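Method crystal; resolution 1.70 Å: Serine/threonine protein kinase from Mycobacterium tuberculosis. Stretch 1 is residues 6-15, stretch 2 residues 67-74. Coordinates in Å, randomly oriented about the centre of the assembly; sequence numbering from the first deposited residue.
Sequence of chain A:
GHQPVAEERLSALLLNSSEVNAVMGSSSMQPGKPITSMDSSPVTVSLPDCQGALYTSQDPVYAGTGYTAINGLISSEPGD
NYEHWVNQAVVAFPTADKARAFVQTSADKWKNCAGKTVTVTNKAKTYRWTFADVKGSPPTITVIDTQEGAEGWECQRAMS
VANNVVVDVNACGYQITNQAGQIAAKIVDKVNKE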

# COMPACT_ATOMS: atom_id res chain seq x y z
N ALA A 6 12.86 13.97 6.79
CA ALA A 6 13.35 14.59 5.56
C ALA A 6 13.01 13.73 4.34
O ALA A 6 13.06 12.50 4.41
CB ALA A 6 14.85 14.78 5.63
N GLU A 7 12.69 14.39 3.23
CA GLU A 7 12.38 13.68 1.99
C GLU A 7 13.48 12.71 1.64
O GLU A 7 13.23 11.62 1.12
CB GLU A 7 12.24 14.66 0.81
CG GLU A 7 10.95 15.47 0.78
CD GLU A 7 10.93 16.45 -0.39
OE1 GLU A 7 11.52 16.14 -1.45
OE2 GLU A 7 10.33 17.54 -0.23
N GLU A 8 14.72 13.11 1.91
CA GLU A 8 15.87 12.31 1.50
C GLU A 8 16.08 11.06 2.35
O GLU A 8 16.93 10.23 2.03
CB GLU A 8 17.13 13.18 1.45
CG GLU A 8 17.52 13.78 2.79
CD GLU A 8 17.16 15.24 2.90
OE1 GLU A 8 16.10 15.66 2.38
OE2 GLU A 8 17.96 15.98 3.51
N ARG A 9 15.28 10.92 3.40
CA ARG A 9 15.40 9.77 4.30
C ARG A 9 14.30 8.74 4.08
O ARG A 9 14.25 7.74 4.80
CB ARG A 9 15.41 10.22 5.76
CG ARG A 9 16.75 10.81 6.22
CD ARG A 9 17.82 9.74 6.40
NE ARG A 9 17.48 8.82 7.49
CZ ARG A 9 18.13 7.69 7.76
NH1 ARG A 9 19.17 7.32 7.02
NH2 ARG A 9 17.72 6.93 8.77
N LEU A 10 13.44 8.97 3.09
CA LEU A 10 12.31 8.07 2.86
C LEU A 10 12.75 6.63 2.58
O LEU A 10 12.16 5.70 3.13
CB LEU A 10 11.41 8.59 1.74
CG LEU A 10 10.53 9.80 2.05
CD1 LEU A 10 9.73 10.24 0.81
CD2 LEU A 10 9.58 9.50 3.20
N SER A 11 13.78 6.45 1.77
CA SER A 11 14.18 5.09 1.39
C SER A 11 14.63 4.27 2.60
O SER A 11 14.51 3.04 2.61
CB SER A 11 15.26 5.09 0.30
OG SER A 11 16.52 5.49 0.82
N ALA A 12 15.15 4.96 3.61
CA ALA A 12 15.62 4.29 4.83
C ALA A 12 14.46 3.75 5.67
O ALA A 12 14.69 3.00 6.62
CB ALA A 12 16.47 5.24 5.65
N LEU A 13 13.23 4.11 5.32
CA LEU A 13 12.05 3.66 6.06
C LEU A 13 11.45 2.35 5.54
O LEU A 13 10.66 1.69 6.24
CB LEU A 13 10.96 4.74 6.06
CG LEU A 13 11.40 6.13 6.51
CD1 LEU A 13 10.24 7.09 6.36
CD2 LEU A 13 11.90 6.11 7.95
N LEU A 14 11.81 1.96 4.32
CA LEU A 14 11.26 0.75 3.74
C LEU A 14 11.86 -0.49 4.39
O LEU A 14 12.91 -0.42 5.05
CB LEU A 14 11.46 0.73 2.23
CG LEU A 14 10.82 1.89 1.47
CD1 LEU A 14 11.07 1.75 -0.03
CD2 LEU A 14 9.32 2.01 1.75
N LEU A 15 11.21 -1.63 4.20
CA LEU A 15 11.72 -2.88 4.76
C LEU A 15 12.77 -3.46 3.82
O LEU A 15 12.64 -3.37 2.60
CB LEU A 15 10.58 -3.86 4.99
CG LEU A 15 9.52 -3.38 5.98
CD1 LEU A 15 8.63 -4.54 6.38
CD2 LEU A 15 10.19 -2.76 7.20
N TYR A 67 1.41 16.12 -0.91
CA TYR A 67 2.58 15.28 -0.69
C TYR A 67 3.79 15.90 -1.40
O TYR A 67 3.65 16.57 -2.42
CB TYR A 67 2.34 13.85 -1.20
CG TYR A 67 2.49 13.69 -2.69
CD1 TYR A 67 1.42 13.91 -3.55
CD2 TYR A 67 3.71 13.30 -3.25
CE1 TYR A 67 1.56 13.76 -4.92
CE2 TYR A 67 3.85 13.15 -4.63
CZ TYR A 67 2.77 13.39 -5.45
OH TYR A 67 2.89 13.24 -6.82
N THR A 68 4.98 15.67 -0.85
CA THR A 68 6.18 16.27 -1.42
C THR A 68 7.10 15.25 -2.08
O THR A 68 7.89 15.59 -2.97
CB THR A 68 6.95 17.05 -0.35
OG1 THR A 68 7.31 16.16 0.72
CG2 THR A 68 6.07 18.17 0.20
N ALA A 69 7.00 13.99 -1.64
CA ALA A 69 7.88 12.96 -2.17
C ALA A 69 7.33 11.58 -1.85
O ALA A 69 6.60 11.41 -0.89
CB ALA A 69 9.29 13.11 -1.59
N ILE A 70 7.68 10.61 -2.68
CA ILE A 70 7.28 9.21 -2.45
C ILE A 70 8.47 8.30 -2.73
O ILE A 70 9.24 8.52 -3.67
CB ILE A 70 6.05 8.83 -3.34
CG1 ILE A 70 5.68 7.34 -3.21
CG2 ILE A 70 6.28 9.21 -4.79
CD1 ILE A 70 6.38 6.41 -4.21
N ASN A 71 8.64 7.28 -1.88
CA ASN A 71 9.66 6.27 -2.14
C ASN A 71 9.07 4.89 -1.90
O ASN A 71 8.47 4.63 -0.86
CB ASN A 71 10.89 6.49 -1.25
CG ASN A 71 12.13 5.75 -1.77
OD1 ASN A 71 12.40 4.61 -1.38
ND2 ASN A 71 12.89 6.40 -2.65
N GLY A 72 9.23 4.00 -2.88
CA GLY A 72 8.65 2.68 -2.77
C GLY A 72 9.47 1.57 -3.40
O GLY A 72 10.45 1.83 -4.11
N LEU A 73 9.04 0.34 -3.16
CA LEU A 73 9.66 -0.86 -3.74
C LEU A 73 8.62 -1.94 -3.97
O LEU A 73 7.72 -2.14 -3.15
CB LEU A 73 10.72 -1.41 -2.78
CG LEU A 73 12.08 -0.74 -2.66
CD1 LEU A 73 12.88 -1.38 -1.52
CD2 LEU A 73 12.85 -0.82 -3.99
N ILE A 74 8.76 -2.65 -5.08
CA ILE A 74 7.92 -3.81 -5.34
C ILE A 74 8.81 -5.03 -5.30
O ILE A 74 9.86 -5.05 -5.95
CB ILE A 74 7.23 -3.68 -6.70
CG1 ILE A 74 6.12 -2.62 -6.60
CG2 ILE A 74 6.64 -5.02 -7.10
CD1 ILE A 74 5.53 -2.22 -7.92

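Packing, rather than polar bonding, holds residues 6-15 against residues 67-74: no clear hydrogen bond crosses between them, and 419 Å² of surface is buried, both sides summed. Stretch 1 advances in tight turns. Its backbone bonds span three residues, from Arg 9 N to Ala 6 O at 2.9 Å and from Leu 13 N to Leu 10 O at 2.9 Å, with a weak one from Leu 10 N to Glu 7 O at 3.3 Å. Stretch 2 is extended from Ala 69 to Ile 74, so its side chains alternate: the CA-to-CB bonds of Ala 69, Asn 71 and Leu 73 point toward stretch 1, while that of Ile 70 points away.

The contact begins at Glu 7, whose CA lies 6.2 Å from the CA of Ala 69. With chi1 at m and chi2 at t, its side chain reaches along Thr 68 and Ala 69. Glu 7 CG rests 3.7 Å from Ala 69 CB, an approach between aliphatic carbons, while Glu 7 OE2 comes within 3.4 Å of Thr 68 CB. The carboxylate remains at an exposed margin, where its charge can meet solvent. Glu 8 and Arg 9 make no contact with stretch 2.

Leu 10 returns to the interface, buried and with its CA-to-CB bond toward the strand. Its CD1 lies 3.8 Å from Ala 69 CB and 3.7 Å from Ala 69 O; its CB lies 3.7 Å from Asn 71 CB. The methyl of Ala 69 thus touches both Glu 7 and Leu 10, a small group filling the space beside two longer chains.

At Ser 11 the backbone itself takes part. Its CA is 3.3 Å from Asn 71 OD1 and its CB 3.4 Å from the same oxygen, consistent with the 5.9 Å separation of the Ser 11 and Asn 71 CA atoms. These are carbon-oxygen packing contacts. The CA-to-CB bond of Ser 11 points sideways, and OD1 meets its CA and CB; OG stays farther from that oxygen.

Ala 12 points away and Leu 13 is out of reach, but Leu 14 points toward the strand and is buried. In its m, t rotamer it places CD1 3.4 Å from Asn 71 OD1, 3.7 Å from Gly 72 C and 3.8 Å from Leu 73 CG. The last is an apolar contact between two leucines. Gly 72 offers only backbone here. Asn 71, which gives up 79 Å² to stretch 1, therefore bridges Leu 10, Ser 11 and Leu 14. Leu 15, with the end of its side chain leading away, makes no contact, and the interface ends at Leu 14.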